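Local coordinates for protein endo-1,4-beta-xylanase (Bacteroides thetaiotaomicron VPI-5482, PDB 3KST) that probably hydrolyses glycosidic bonds in the breakdown of plant xylan, as a calcium-binding member of glycoside hydrolase family 43, at residues 39-44 / 80-85; 25-30 / 265-270; 43-48 / 61-66. One frame throughout, in Å; residues are numbered along the deposited sequence.

Interaction 1: residues 39-44 / 80-85; sequences YGTGGT and WAPEVY. With CA (calcium ion), chain C.
V84 sets its CG2 squarely over the ring of Y39, 3.5 Å from the centroid and 5° off the ring normal, a CH-pi contact between two blades of the five-bladed beta-propeller characteristic of family 43. The two side chains cross at about a right angle, and V84 CB adds a second touch at Y39 CE1, 3.6 Å away. CG of Y39 is anti to its carbonyl carbon (chi1 -47°), which places it beside the backbone N, and the ring lies with one face against V84. The phenol OH bonds to the backbone O of P111. Next along, the ring of P82 lies against the backbone of G40, with P82 CG 3.5 Å from G40 N. An alanine at Y39 would probably leave V84 CG2 without the ring face it rests on and P111 O without its phenol donor, opening a gap between the blades. At the other end, A81 N donates to T41 OG1 over 2.8 Å, nearly straight at 173°. The same hydroxyl also bonds to D26, so it links the backbone of A81 in the next blade to the carboxylate of the predicted catalytic base. Behind strand 80-85, E83 points away from strand 39-41 and extends to the calcium ion at the propeller centre, which it shares with H251. OE1 of E83 is held by the hydroxyls of Y85 and S132, which would help fix the carboxylate's rotation. Five waters join the calcium shell: one donates to A81 O, another to P82 O, while E83 OE2 reaches the metal directly at 2.3 Å.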
loop_
_atom_site.group_PDB
_atom_site.type_symbol
_atom_site.label_atom_id
_atom_site.label_comp_id
_atom_site.label_asym_id
_atom_site.label_seq_id
_atom_site.Cartn_x
_atom_site.Cartn_y
_atom_site.Cartn_z
ATOM N N TYR A 39 5.832 1.037 6.795
ATOM C CA TYR A 39 4.859 0.188 7.504
ATOM C C TYR A 39 4.414 -0.886 6.540
ATOM O O TYR A 39 4.158 -0.576 5.372
ATOM C CB TYR A 39 3.636 0.987 7.917
ATOM C CG TYR A 39 3.971 2.306 8.571
ATOM C CD1 TYR A 39 4.220 3.439 7.784
ATOM C CD2 TYR A 39 4.068 2.419 9.961
ATOM C CE1 TYR A 39 4.567 4.657 8.362
ATOM C CE2 TYR A 39 4.397 3.626 10.550
ATOM C CZ TYR A 39 4.636 4.755 9.737
ATOM O OH TYR A 39 4.945 5.968 10.301
ATOM N N GLY A 40 4.334 -2.128 7.007
ATOM C CA GLY A 40 3.839 -3.236 6.180
ATOM C C GLY A 40 3.204 -4.366 6.981
ATOM O O GLY A 40 3.069 -4.286 8.211
ATOM N N THR A 41 2.831 -5.417 6.261
ATOM C CA THR A 41 2.287 -6.642 6.819
ATOM C C THR A 41 3.410 -7.473 7.399
ATOM O O THR A 41 4.332 -7.826 6.681
ATOM C CB THR A 41 1.598 -7.464 5.725
ATOM O OG1 THR A 41 0.526 -6.690 5.220
ATOM C CG2 THR A 41 1.075 -8.844 6.248
ATOM N N GLY A 42 3.319 -7.794 8.684
ATOM C CA GLY A 42 4.310 -8.647 9.344
ATOM C C GLY A 42 5.542 -7.937 9.810
ATOM O O GLY A 42 5.604 -6.706 9.817
ATOM N N GLY A 43 6.533 -8.730 10.234
ATOM C CA GLY A 43 7.786 -8.197 10.727
ATOM C C GLY A 43 7.655 -7.553 12.089
ATOM O O GLY A 43 8.531 -6.796 12.496
ATOM N N THR A 44 6.572 -7.863 12.803
ATOM C CA THR A 44 6.322 -7.297 14.127
ATOM C C THR A 44 7.234 -7.990 15.135
ATOM O O THR A 44 7.659 -9.137 14.914
ATOM C CB THR A 44 4.841 -7.503 14.584
ATOM O OG1 THR A 44 4.566 -8.900 14.728
ATOM C CG2 THR A 44 3.877 -6.920 13.580
ATOM N N TRP A 80 -3.064 -6.593 8.091
ATOM C CA TRP A 80 -2.454 -6.456 6.758
ATOM C C TRP A 80 -2.512 -5.051 6.139
ATOM O O TRP A 80 -3.423 -4.252 6.407
ATOM C CB TRP A 80 -3.162 -7.354 5.725
ATOM C CG TRP A 80 -3.376 -8.777 6.108
ATOM C CD1 TRP A 80 -2.595 -9.556 6.907
ATOM C CD2 TRP A 80 -4.444 -9.604 5.660
ATOM N NE1 TRP A 80 -3.119 -10.818 7.002
ATOM C CE2 TRP A 80 -4.256 -10.882 6.245
ATOM C CE3 TRP A 80 -5.549 -9.399 4.826
ATOM C CZ2 TRP A 80 -5.154 -11.953 6.026
ATOM C CZ3 TRP A 80 -6.449 -10.464 4.617
ATOM C CH2 TRP A 80 -6.226 -11.727 5.206
ATOM N N ALA A 81 -1.553 -4.797 5.252
ATOM C CA ALA A 81 -1.596 -3.661 4.319
ATOM C C ALA A 81 -1.852 -2.276 4.941
ATOM O O ALA A 81 -2.758 -1.545 4.514
ATOM C CB ALA A 81 -2.631 -3.991 3.198
ATOM N N PRO A 82 -1.011 -1.881 5.917
ATOM C CA PRO A 82 -1.152 -0.570 6.523
ATOM C C PRO A 82 -0.669 0.564 5.605
ATOM O O PRO A 82 0.200 0.338 4.765
ATOM C CB PRO A 82 -0.241 -0.677 7.743
ATOM C CG PRO A 82 0.880 -1.559 7.269
ATOM C CD PRO A 82 0.224 -2.561 6.381
ATOM N N GLU A 83 -1.315 1.719 5.689
ATOM C CA GLU A 83 -0.827 2.966 5.064
ATOM C C GLU A 83 -0.989 4.035 6.132
ATOM O O GLU A 83 -1.965 4.002 6.882
ATOM C CB GLU A 83 -1.566 3.334 3.779
ATOM C CG GLU A 83 -1.498 2.218 2.691
ATOM C CD GLU A 83 -1.833 2.632 1.253
ATOM O OE1 GLU A 83 -2.196 3.812 0.938
ATOM O OE2 GLU A 83 -1.689 1.739 0.368
ATOM N N VAL A 84 -0.015 4.935 6.230
ATOM C CA VAL A 84 -0.009 6.023 7.220
ATOM C C VAL A 84 0.137 7.366 6.498
ATOM O O VAL A 84 0.991 7.502 5.606
ATOM C CB VAL A 84 1.126 5.867 8.231
ATOM C CG1 VAL A 84 1.249 7.101 9.138
ATOM C CG2 VAL A 84 0.925 4.597 9.110
ATOM N N TYR A 85 -0.642 8.357 6.936
ATOM C CA TYR A 85 -0.671 9.672 6.342
ATOM C C TYR A 85 -0.787 10.747 7.417
ATOM O O TYR A 85 -1.583 10.615 8.354
ATOM C CB TYR A 85 -1.886 9.854 5.410
ATOM C CG TYR A 85 -2.298 8.656 4.627
ATOM C CD1 TYR A 85 -1.626 8.280 3.457
ATOM C CD2 TYR A 85 -3.365 7.866 5.062
ATOM C CE1 TYR A 85 -2.035 7.173 2.734
ATOM C CE2 TYR A 85 -3.758 6.778 4.373
ATOM C CZ TYR A 85 -3.086 6.410 3.211
ATOM O OH TYR A 85 -3.500 5.313 2.534
HETATM CA CA CA C . -1.325 -0.561 0.301
HETATM O O HOH W 1 -3.140 -0.883 1.977
HETATM O O HOH W 2 -0.195 -1.294 2.470
HETATM O O HOH W 3 1.076 -0.229 -0.175
HETATM O O HOH W 4 -0.893 -0.323 -2.248
HETATM O O HOH W 5 -3.552 -0.743 -0.951
#

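Interaction 2: residues 25-30 / 265-270; sequences ADPYVM and IFHAHW
H267 and D26 lie side by side and point the same way, with imidazole and carboxylate planes 61° apart. The ring edge faces the backbone of the D26 corner: D26 N donates to H267 ND1 over 3.0 Å at 167°, close to the ring plane, which requires ND1 to be the unprotonated nitrogen. With CG of H267 between its backbone N and carbonyl carbon (chi1 73°), the ring stands toward that corner. It is also nearly parallel to the ring of Y215. D26 OD1 comes within 3.3 Å of H267 CE1, whereas D26 OD2 is bonded to T41. P27 meets H267 at about a right angle, its CG resting 3.5 Å from F266 CA and its CB 3.7 Å from I265 CG1. Farther along, V29 and I265 also cross at about a right angle; V29 CG2 and I265 CD1 approach to 3.4 Å, tighter than usual for carbons. The chain turns a corner at D26. The two strands run nearly antiparallel, yet belong to neighbouring blades of a five-bladed beta-propeller and meet mainly through side chains, apart from the D26 N to H267 bond, placing the predicted catalytic base of family 43 at the central active site, beside the calcium ligand H251.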
loop_
_atom_site.group_PDB
_atom_site.type_symbol
_atom_site.label_atom_id
_atom_site.label_comp_id
_atom_site.label_asym_id
_atom_site.label_seq_id
_atom_site.Cartn_x
_atom_site.Cartn_y
_atom_site.Cartn_z
ATOM N N ALA A 25 5.664 -7.276 4.147
ATOM C CA ALA A 25 4.915 -7.398 2.900
ATOM C C ALA A 25 4.014 -6.150 2.804
ATOM O O ALA A 25 3.903 -5.356 3.747
ATOM C CB ALA A 25 4.080 -8.678 2.883
ATOM N N ASP A 26 3.384 -5.996 1.651
ATOM C CA ASP A 26 2.417 -4.919 1.372
ATOM C C ASP A 26 2.913 -3.533 1.835
ATOM O O ASP A 26 2.160 -2.795 2.521
ATOM C CB ASP A 26 1.109 -5.295 2.091
ATOM C CG ASP A 26 0.624 -6.721 1.777
ATOM O OD1 ASP A 26 0.794 -7.218 0.619
ATOM O OD2 ASP A 26 0.025 -7.349 2.681
ATOM N N PRO A 27 4.199 -3.203 1.541
ATOM C CA PRO A 27 4.791 -1.995 2.077
ATOM C C PRO A 27 4.205 -0.646 1.663
ATOM O O PRO A 27 3.658 -0.478 0.557
ATOM C CB PRO A 27 6.269 -2.113 1.614
ATOM C CG PRO A 27 6.134 -2.770 0.301
ATOM C CD PRO A 27 5.174 -3.870 0.652
ATOM N N TYR A 28 4.293 0.284 2.614
ATOM C CA TYR A 28 3.962 1.688 2.408
ATOM C C TYR A 28 5.018 2.575 3.077
ATOM O O TYR A 28 5.353 2.335 4.234
ATOM C CB TYR A 28 2.592 2.022 3.025
ATOM C CG TYR A 28 2.169 3.422 2.697
ATOM C CD1 TYR A 28 1.456 3.695 1.531
ATOM C CD2 TYR A 28 2.554 4.506 3.521
ATOM C CE1 TYR A 28 1.095 5.039 1.194
ATOM C CE2 TYR A 28 2.187 5.833 3.200
ATOM C CZ TYR A 28 1.479 6.093 2.054
ATOM O OH TYR A 28 1.155 7.388 1.751
ATOM N N VAL A 29 5.450 3.631 2.385
ATOM C CA VAL A 29 6.403 4.624 2.883
ATOM C C VAL A 29 5.779 6.036 2.943
ATOM O O VAL A 29 5.234 6.539 1.944
ATOM C CB VAL A 29 7.724 4.614 2.035
ATOM C CG1 VAL A 29 8.550 5.908 2.196
ATOM C CG2 VAL A 29 8.554 3.388 2.410
HETATM N N MSE A 30 5.880 6.662 4.119
HETATM C CA MSE A 30 5.520 8.062 4.317
HETATM C C MSE A 30 6.823 8.830 4.484
HETATM O O MSE A 30 7.677 8.441 5.309
HETATM C CB MSE A 30 4.678 8.281 5.576
HETATM C CG MSE A 30 4.420 9.782 5.857
HETATM SE SE MSE A 30 3.360 10.045 7.408
HETATM C CE MSE A 30 4.540 9.323 8.741
ATOM N N ILE A 265 8.023 1.365 -3.524
ATOM C CA ILE A 265 8.397 0.288 -2.593
ATOM C C ILE A 265 7.454 -0.878 -2.867
ATOM O O ILE A 265 6.272 -0.657 -3.136
ATOM C CB ILE A 265 8.383 0.748 -1.101
ATOM C CG1 ILE A 265 8.986 -0.319 -0.188
ATOM C CG2 ILE A 265 6.989 1.158 -0.621
ATOM C CD1 ILE A 265 9.168 0.208 1.257
ATOM N N PHE A 266 7.957 -2.099 -2.791
ATOM C CA PHE A 266 7.149 -3.292 -3.059
ATOM C C PHE A 266 7.780 -4.505 -2.389
ATOM O O PHE A 266 8.940 -4.448 -2.011
ATOM C CB PHE A 266 7.024 -3.561 -4.578
ATOM C CG PHE A 266 8.347 -3.813 -5.264
ATOM C CD1 PHE A 266 9.125 -2.745 -5.698
ATOM C CD2 PHE A 266 8.835 -5.111 -5.428
ATOM C CE1 PHE A 266 10.371 -2.962 -6.307
ATOM C CE2 PHE A 266 10.078 -5.363 -6.053
ATOM C CZ PHE A 266 10.852 -4.269 -6.500
ATOM N N HIS A 267 6.996 -5.566 -2.241
ATOM C CA HIS A 267 7.492 -6.825 -1.697
ATOM C C HIS A 267 7.794 -7.826 -2.808
ATOM O O HIS A 267 7.423 -7.650 -3.978
ATOM C CB HIS A 267 6.558 -7.427 -0.636
ATOM C CG HIS A 267 5.304 -8.025 -1.178
ATOM N ND1 HIS A 267 4.056 -7.592 -0.788
ATOM C CD2 HIS A 267 5.091 -9.021 -2.074
ATOM C CE1 HIS A 267 3.131 -8.300 -1.411
ATOM N NE2 HIS A 267 3.734 -9.165 -2.208
ATOM N N ALA A 268 8.449 -8.905 -2.417
ATOM C CA ALA A 268 8.716 -10.031 -3.295
ATOM C C ALA A 268 8.794 -11.279 -2.419
ATOM O O ALA A 268 8.934 -11.171 -1.198
ATOM C CB ALA A 268 10.007 -9.807 -4.027
ATOM N N HIS A 269 8.674 -12.456 -3.025
ATOM C CA HIS A 269 8.872 -13.703 -2.288
ATOM C C HIS A 269 10.274 -13.751 -1.667
ATOM O O HIS A 269 11.191 -13.011 -2.109
ATOM C CB HIS A 269 8.686 -14.938 -3.178
ATOM C CG HIS A 269 7.293 -15.128 -3.680
ATOM N ND1 HIS A 269 6.996 -15.899 -4.783
ATOM C CD2 HIS A 269 6.115 -14.612 -3.252
ATOM C CE1 HIS A 269 5.690 -15.880 -4.991
ATOM N NE2 HIS A 269 5.129 -15.102 -4.077
ATOM N N TRP A 270 10.406 -14.552 -0.610
ATOM C CA TRP A 270 11.696 -14.767 0.047
ATOM C C TRP A 270 12.772 -15.169 -0.970
ATOM O O TRP A 270 13.883 -14.657 -0.931
ATOM C CB TRP A 270 11.574 -15.800 1.159
ATOM C CG TRP A 270 12.857 -16.173 1.729
ATOM C CD1 TRP A 270 13.512 -17.337 1.520
ATOM C CD2 TRP A 270 13.727 -15.355 2.532
ATOM N NE1 TRP A 270 14.710 -17.328 2.168
ATOM C CE2 TRP A 270 14.876 -16.120 2.791
ATOM C CE3 TRP A 270 13.636 -14.062 3.072
ATOM C CZ2 TRP A 270 15.945 -15.639 3.560
ATOM C CZ3 TRP A 270 14.690 -13.584 3.824
ATOM C CH2 TRP A 270 15.834 -14.393 4.073
#

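Interaction 3: residues 43-48 / 61-66; sequences GTTAGE and WKREGQ
The loop joining strands 35-41 and 49-55, at the outer part of a beta-propeller blade, is held to strand 60-69 by G43, A46 and G47 meeting R63 and Q66. R63 grips one carbonyl oxygen with both terminal nitrogens: NH2 lies 2.7 Å and NH1 3.0 Å from G43 O, which sits close to the guanidinium plane. T45 approaches tip to tip, its CG2 over the centre of one guanidinium face and 3.4 Å from R63 CZ. NE of R63 forms a salt bridge with E18, so the group is held from another side as well. Q66 uses both ends of its amide. Its CG is anti to the backbone N (chi1 -175°), and the chain bends at the CB-CG bond (chi2 96°), bringing CD, and with it the amide, to the loop. OE1 accepts from A46 N at 3.0 Å and from a water that also takes the T45 N-H; NE2 donates to G47 O at 3.0 Å, besides a bond to L68 O. The backbone angles of G47 would jam a side chain against the preceding carbonyl oxygen. G47 O takes a second hydrogen bond within the loop: T44 OG1 donates over 2.9 Å, from the face of the carbonyl plane opposite to Q66 NE2.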
loop_
_atom_site.group_PDB
_atom_site.type_symbol
_atom_site.label_atom_id
_atom_site.label_comp_id
_atom_site.label_asym_id
_atom_site.label_seq_id
_atom_site.Cartn_x
_atom_site.Cartn_y
_atom_site.Cartn_z
ATOM N N GLY A 43 6.533 -8.730 10.234
ATOM C CA GLY A 43 7.786 -8.197 10.727
ATOM C C GLY A 43 7.655 -7.553 12.089
ATOM O O GLY A 43 8.531 -6.796 12.496
ATOM N N THR A 44 6.572 -7.863 12.803
ATOM C CA THR A 44 6.322 -7.297 14.127
ATOM C C THR A 44 7.234 -7.990 15.135
ATOM O O THR A 44 7.659 -9.137 14.914
ATOM C CB THR A 44 4.841 -7.503 14.584
ATOM O OG1 THR A 44 4.566 -8.900 14.728
ATOM C CG2 THR A 44 3.877 -6.920 13.580
ATOM N N THR A 45 7.547 -7.290 16.217
ATOM C CA THR A 45 8.321 -7.862 17.327
ATOM C C THR A 45 7.584 -7.842 18.690
ATOM O O THR A 45 8.074 -8.427 19.676
ATOM C CB THR A 45 9.674 -7.183 17.476
ATOM O OG1 THR A 45 9.509 -5.868 17.998
ATOM C CG2 THR A 45 10.438 -7.128 16.160
ATOM N N ALA A 46 6.426 -7.183 18.766
ATOM C CA ALA A 46 5.655 -7.134 20.018
ATOM C C ALA A 46 4.181 -7.471 19.799
ATOM O O ALA A 46 3.280 -6.728 20.264
ATOM C CB ALA A 46 5.839 -5.780 20.685
ATOM N N GLY A 47 3.949 -8.590 19.107
ATOM C CA GLY A 47 2.614 -9.145 18.856
ATOM C C GLY A 47 1.962 -8.720 17.557
ATOM O O GLY A 47 2.580 -8.065 16.723
ATOM N N GLU A 48 0.702 -9.116 17.396
ATOM C CA GLU A 48 -0.113 -8.788 16.215
ATOM C C GLU A 48 -0.209 -7.257 16.069
ATOM O O GLU A 48 -0.236 -6.514 17.070
ATOM C CB GLU A 48 -1.535 -9.393 16.339
ATOM C CG GLU A 48 -1.627 -10.937 16.385
ATOM C CD GLU A 48 -1.573 -11.633 15.029
ATOM O OE1 GLU A 48 -1.943 -11.038 14.002
ATOM O OE2 GLU A 48 -1.194 -12.827 14.989
ATOM N N TRP A 61 17.643 0.922 7.415
ATOM C CA TRP A 61 16.412 1.152 8.186
ATOM C C TRP A 61 16.631 0.811 9.651
ATOM O O TRP A 61 17.425 -0.073 9.967
ATOM C CB TRP A 61 15.251 0.303 7.624
ATOM C CG TRP A 61 14.897 0.736 6.230
ATOM C CD1 TRP A 61 15.562 0.417 5.101
ATOM C CD2 TRP A 61 13.837 1.610 5.835
ATOM N NE1 TRP A 61 14.998 1.028 4.008
ATOM C CE2 TRP A 61 13.929 1.772 4.433
ATOM C CE3 TRP A 61 12.832 2.296 6.528
ATOM C CZ2 TRP A 61 13.042 2.613 3.708
ATOM C CZ3 TRP A 61 11.937 3.117 5.806
ATOM C CH2 TRP A 61 12.054 3.257 4.415
ATOM N N LYS A 62 15.950 1.518 10.546
ATOM C CA LYS A 62 15.994 1.181 11.975
ATOM C C LYS A 62 14.543 0.985 12.443
ATOM O O LYS A 62 13.638 1.689 11.964
ATOM C CB LYS A 62 16.734 2.227 12.820
ATOM C CG LYS A 62 15.911 3.223 13.641
ATOM C CD LYS A 62 16.796 4.206 14.410
ATOM C CE LYS A 62 16.095 4.693 15.667
ATOM N NZ LYS A 62 16.847 5.774 16.379
ATOM N N ARG A 63 14.348 0.062 13.382
ATOM C CA ARG A 63 13.024 -0.151 13.982
ATOM C C ARG A 63 12.683 0.973 14.936
ATOM O O ARG A 63 13.528 1.413 15.728
ATOM C CB ARG A 63 12.944 -1.458 14.736
ATOM C CG ARG A 63 12.826 -2.640 13.844
ATOM C CD ARG A 63 12.744 -3.884 14.686
ATOM N NE ARG A 63 12.474 -5.057 13.877
ATOM C CZ ARG A 63 11.276 -5.388 13.380
ATOM N NH1 ARG A 63 10.197 -4.601 13.564
ATOM N NH2 ARG A 63 11.159 -6.509 12.688
ATOM N N GLU A 64 11.454 1.459 14.824
ATOM C CA GLU A 64 10.955 2.483 15.733
ATOM C C GLU A 64 10.065 1.911 16.830
ATOM O O GLU A 64 9.867 2.572 17.858
ATOM C CB GLU A 64 10.233 3.576 14.952
ATOM C CG GLU A 64 11.152 4.400 14.068
ATOM C CD GLU A 64 12.138 5.271 14.815
ATOM O OE1 GLU A 64 11.972 5.530 16.025
ATOM O OE2 GLU A 64 13.107 5.703 14.171
ATOM N N GLY A 65 9.586 0.683 16.662
ATOM C CA GLY A 65 8.695 0.071 17.620
ATOM C C GLY A 65 7.460 -0.505 16.963
ATOM O O GLY A 65 7.401 -0.705 15.732
ATOM N N GLN A 66 6.468 -0.771 17.803
ATOM C CA GLN A 66 5.199 -1.348 17.352
ATOM C C GLN A 66 4.191 -0.214 17.154
ATOM O O GLN A 66 3.578 0.234 18.126
ATOM C CB GLN A 66 4.704 -2.315 18.402
ATOM C CG GLN A 66 3.444 -3.089 18.033
ATOM C CD GLN A 66 3.668 -4.483 17.438
ATOM O OE1 GLN A 66 4.768 -5.049 17.475
ATOM N NE2 GLN A 66 2.581 -5.072 16.952
HETATM O O HOH W 6 7.006 -4.549 15.830
#

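From the N terminus the chain first lays down 25-30, then turns back along strand 35-41, whose end belongs to 39-44, and runs on into the loop 43-48. Interaction 3 closes the shortest loop, within the first blade, when strand 60-69 arrives; interaction 1 closes a somewhat longer one when 80-85 opens the next sheet, tying the first blade to the second. The two start from overlapping segments and share G43 and T44. Both lie within the long loop that interaction 2 closes, where 265-270 returns to join the last blade to the first. Interactions 1 and 2 touch near the centre, through T41 with D26 and Y85 with Y28, while interaction 3 sits at the surface.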